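Local coordinates for protein probable methyltransferase (Bordetella pertussis, PDB 3KTY) that probably transfers methyl groups from S-adenosyl-L-methionine to RNA, as a TrmH-family methyltransferase of the SPOUT class, represented here by its methyltransferase domain, at residues V11-T16 / W166-A171. Residues are numbered along the deposited sequence; the frame is centred on the assembly and turned at random.
Sequences VRFIMT and WELRYA
Leu168 meets Val11 and Phe13 through a single methyl, CD1. Leu168 CD1 lies 3.9 Å from Val11 CG1. Leu168 CD1 is also 3.9 Å from Phe13 CZ and approaches the ring obliquely, near the CE1–CZ bond. In Leu168, CD1 is anti to CA (chi2 171°), which stretches the side chain away from the helix and carries this methyl to the strand. In Val11, CG1 is anti to the backbone N (chi1 173°) and is the branch that touches Leu168. Val11 and Phe13 are two positions apart on strand 11-16, and both send their CB toward helix 157-172.

The same helix gives Phe13 further contacts with Leu161 and Ala165, and Val11 touches Leu172. Phe36 stacks edge-to-face with the Phe13 ring, and Ala109 of helix 102-115 packs on Leu168. The strand lies inside the parallel sheet, between strands 39-42 and 121-125, so this is helix-on-sheet packing in an alpha-beta-alpha fold. Elsewhere on the helix, Trp166 NE1 hydrogen-bonds Glu167 OE2 of the second subunit, and Glu167 forms salt bridges with Arg103 of both subunits.

The contact is wholly apolar and buried. It rests on dispersion and hydrophobic burial, which depend on shape, and no directional bond across it fixes the leucine's rotation.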
ATOM      1  N   VAL A  11       6.353  -7.819  15.726  1.00 28.38           N
ATOM      2  CA  VAL A  11       6.877  -7.384  14.454  1.00 22.16           C
ATOM      3  C   VAL A  11       7.430  -5.968  14.547  1.00 26.30           C
ATOM      4  O   VAL A  11       6.770  -5.071  15.081  1.00 30.14           O
ATOM      5  CB  VAL A  11       5.769  -7.459  13.321  1.00 34.96           C
ATOM      6  CG1 VAL A  11       6.282  -6.834  12.053  1.00 26.58           C
ATOM      7  CG2 VAL A  11       5.330  -8.942  13.067  1.00 35.92           C
ATOM      8  N   ARG A  12       8.598  -5.748  13.959  1.00 25.56           N
ATOM      9  CA  ARG A  12       9.231  -4.418  13.983  1.00 27.74           C
ATOM     10  C   ARG A  12       9.612  -3.935  12.634  1.00 28.62           C
ATOM     11  O   ARG A  12      10.107  -4.725  11.829  1.00 36.83           O
ATOM     12  CB  ARG A  12      10.529  -4.476  14.775  1.00 31.36           C
ATOM     13  CG  ARG A  12      10.242  -4.408  16.198  1.00 49.08           C
ATOM     14  CD  ARG A  12      10.915  -5.507  16.856  1.00 55.12           C
ATOM     15  NE  ARG A  12      12.053  -4.973  17.532  1.00 54.34           N
ATOM     16  CZ  ARG A  12      12.220  -5.005  18.841  1.00 48.82           C
ATOM     17  NH1 ARG A  12      11.326  -5.563  19.642  1.00 50.41           N
ATOM     18  NH2 ARG A  12      13.293  -4.467  19.325  1.00 39.59           N
ATOM     19  N   PHE A  13       9.454  -2.629  12.403  1.00 34.89           N
ATOM     20  CA  PHE A  13       9.852  -2.008  11.128  1.00 29.21           C
ATOM     21  C   PHE A  13      10.989  -1.030  11.335  1.00 31.49           C
ATOM     22  O   PHE A  13      10.871  -0.047  12.060  1.00 31.51           O
ATOM     23  CB  PHE A  13       8.665  -1.297  10.459  1.00 30.08           C
ATOM     24  CG  PHE A  13       7.479  -2.201  10.227  1.00 31.01           C
ATOM     25  CD1 PHE A  13       7.241  -2.746   8.983  1.00 29.94           C
ATOM     26  CD2 PHE A  13       6.648  -2.546  11.271  1.00 32.30           C
ATOM     27  CE1 PHE A  13       6.167  -3.602   8.769  1.00 27.89           C
ATOM     28  CE2 PHE A  13       5.577  -3.379  11.072  1.00 34.86           C
ATOM     29  CZ  PHE A  13       5.338  -3.912   9.831  1.00 31.80           C
ATOM     30  N   ILE A  14      12.085  -1.314  10.658  1.00 27.11           N
ATOM     31  CA  ILE A  14      13.312  -0.585  10.809  1.00 24.63           C
ATOM     32  C   ILE A  14      13.679   0.246   9.591  1.00 29.17           C
ATOM     33  O   ILE A  14      13.962  -0.288   8.525  1.00 29.56           O
ATOM     34  CB  ILE A  14      14.460  -1.541  11.175  1.00 22.68           C
ATOM     35  CG1 ILE A  14      14.017  -2.359  12.388  1.00 18.10           C
ATOM     36  CG2 ILE A  14      15.755  -0.723  11.483  1.00 20.72           C
ATOM     37  CD1 ILE A  14      15.067  -3.319  12.917  1.00 24.63           C
HETATM   38  N   MSE A  15      13.683   1.565   9.768  1.00 24.57           N
HETATM   39  CA  MSE A  15      14.115   2.464   8.706  1.00 32.16           C
HETATM   40  C   MSE A  15      15.560   2.903   8.889  1.00 36.74           C
HETATM   41  O   MSE A  15      15.898   3.522   9.897  1.00 30.71           O
HETATM   42  CB  MSE A  15      13.247   3.720   8.721  1.00 33.27           C
HETATM   43  CG  MSE A  15      11.788   3.514   8.328  1.00 36.22           C
HETATM   44 SE   MSE A  15      10.848   5.181   8.726  0.58 48.12          SE
HETATM   45  CE  MSE A  15      11.281   6.233   7.096  1.00 33.80           C
ATOM     46  N   THR A  16      16.415   2.611   7.924  1.00 40.70           N
ATOM     47  CA  THR A  16      17.790   3.082   8.030  1.00 42.01           C
ATOM     48  C   THR A  16      18.103   4.418   7.316  1.00 45.69           C
ATOM     49  O   THR A  16      17.734   4.653   6.162  1.00 45.58           O
ATOM     50  CB  THR A  16      18.797   2.029   7.558  1.00 49.49           C
ATOM     51  OG1 THR A  16      18.691   1.884   6.140  1.00 53.65           O
ATOM     52  CG2 THR A  16      18.560   0.695   8.256  1.00 42.19           C
ATOM     53  N   TRP A 166       0.918  -4.373   5.090  1.00 25.64           N
ATOM     54  CA  TRP A 166      -0.331  -5.006   4.652  1.00 17.12           C
ATOM     55  C   TRP A 166      -0.115  -6.537   4.506  1.00 18.97           C
ATOM     56  O   TRP A 166      -0.847  -7.339   5.077  1.00 22.48           O
ATOM     57  CB  TRP A 166      -0.911  -4.299   3.374  1.00 29.34           C
ATOM     58  CG  TRP A 166      -1.705  -5.197   2.599  1.00 29.73           C
ATOM     59  CD1 TRP A 166      -1.352  -5.782   1.440  1.00 24.80           C
ATOM     60  CD2 TRP A 166      -2.985  -5.730   2.956  1.00 32.44           C
ATOM     61  NE1 TRP A 166      -2.339  -6.642   1.023  1.00 27.99           N
ATOM     62  CE2 TRP A 166      -3.357  -6.631   1.940  1.00 25.94           C
ATOM     63  CE3 TRP A 166      -3.852  -5.537   4.046  1.00 32.29           C
ATOM     64  CZ2 TRP A 166      -4.545  -7.357   1.971  1.00 31.70           C
ATOM     65  CZ3 TRP A 166      -5.048  -6.249   4.076  1.00 35.99           C
ATOM     66  CH2 TRP A 166      -5.380  -7.139   3.043  1.00 42.28           C
ATOM     67  N   GLU A 167       0.923  -6.944   3.797  1.00 22.13           N
ATOM     68  CA  GLU A 167       1.261  -8.384   3.671  1.00 20.61           C
ATOM     69  C   GLU A 167       1.398  -9.110   5.001  1.00 27.07           C
ATOM     70  O   GLU A 167       0.868 -10.215   5.210  1.00 29.19           O
ATOM     71  CB  GLU A 167       2.564  -8.511   2.896  1.00 20.09           C
ATOM     72  CG  GLU A 167       2.320  -8.216   1.351  1.00 33.81           C
ATOM     73  CD  GLU A 167       1.459  -9.275   0.637  1.00 34.67           C
ATOM     74  OE1 GLU A 167       1.293 -10.392   1.163  1.00 35.35           O
ATOM     75  OE2 GLU A 167       0.939  -9.001  -0.464  1.00 47.27           O
ATOM     76  N   LEU A 168       2.094  -8.456   5.923  1.00 32.44           N
ATOM     77  CA  LEU A 168       2.287  -8.996   7.238  1.00 23.22           C
ATOM     78  C   LEU A 168       0.994  -9.077   7.996  1.00 23.62           C
ATOM     79  O   LEU A 168       0.697 -10.059   8.635  1.00 26.43           O
ATOM     80  CB  LEU A 168       3.297  -8.155   8.011  1.00 33.45           C
ATOM     81  CG  LEU A 168       4.736  -8.470   7.599  1.00 32.49           C
ATOM     82  CD1 LEU A 168       5.653  -7.463   8.230  1.00 28.59           C
ATOM     83  CD2 LEU A 168       5.066  -9.881   8.054  1.00 22.96           C
ATOM     84  N   ARG A 169       0.208  -8.031   7.938  1.00 22.54           N
ATOM     85  CA  ARG A 169      -1.081  -8.103   8.591  1.00 28.63           C
ATOM     86  C   ARG A 169      -1.911  -9.274   8.053  1.00 33.56           C
ATOM     87  O   ARG A 169      -2.483 -10.077   8.795  1.00 31.47           O
ATOM     88  CB  ARG A 169      -1.826  -6.775   8.384  1.00 24.03           C
ATOM     89  CG  ARG A 169      -3.269  -6.820   8.795  1.00 23.91           C
ATOM     90  CD  ARG A 169      -3.908  -5.371   8.780  1.00 32.20           C
ATOM     91  NE  ARG A 169      -5.228  -5.488   9.373  1.00 29.02           N
ATOM     92  CZ  ARG A 169      -5.460  -5.573  10.674  1.00 35.50           C
ATOM     93  NH1 ARG A 169      -4.466  -5.486  11.536  1.00 46.71           N
ATOM     94  NH2 ARG A 169      -6.690  -5.747  11.114  1.00 36.96           N
ATOM     95  N   TYR A 170      -1.977  -9.368   6.742  1.00 30.58           N
ATOM     96  CA  TYR A 170      -2.816 -10.393   6.165  1.00 36.43           C
ATOM     97  C   TYR A 170      -2.322 -11.761   6.613  1.00 27.42           C
ATOM     98  O   TYR A 170      -3.106 -12.668   6.889  1.00 31.10           O
ATOM     99  CB  TYR A 170      -2.826 -10.318   4.626  1.00 32.12           C
ATOM    100  CG  TYR A 170      -3.959 -11.122   4.033  1.00 31.88           C
ATOM    101  CD1 TYR A 170      -5.231 -10.560   3.898  1.00 37.54           C
ATOM    102  CD2 TYR A 170      -3.780 -12.456   3.657  1.00 28.81           C
ATOM    103  CE1 TYR A 170      -6.304 -11.294   3.376  1.00 40.79           C
ATOM    104  CE2 TYR A 170      -4.853 -13.198   3.100  1.00 28.84           C
ATOM    105  CZ  TYR A 170      -6.098 -12.618   2.976  1.00 37.06           C
ATOM    106  OH  TYR A 170      -7.153 -13.357   2.464  1.00 51.25           O
ATOM    107  N   ALA A 171      -1.015 -11.917   6.624  1.00 21.27           N
ATOM    108  CA  ALA A 171      -0.469 -13.229   6.939  1.00 26.22           C
ATOM    109  C   ALA A 171      -0.644 -13.570   8.452  1.00 37.38           C
ATOM    110  O   ALA A 171      -0.728 -14.727   8.823  1.00 38.77           O
ATOM    111  CB  ALA A 171       0.981 -13.342   6.485  1.00 21.20           C
TER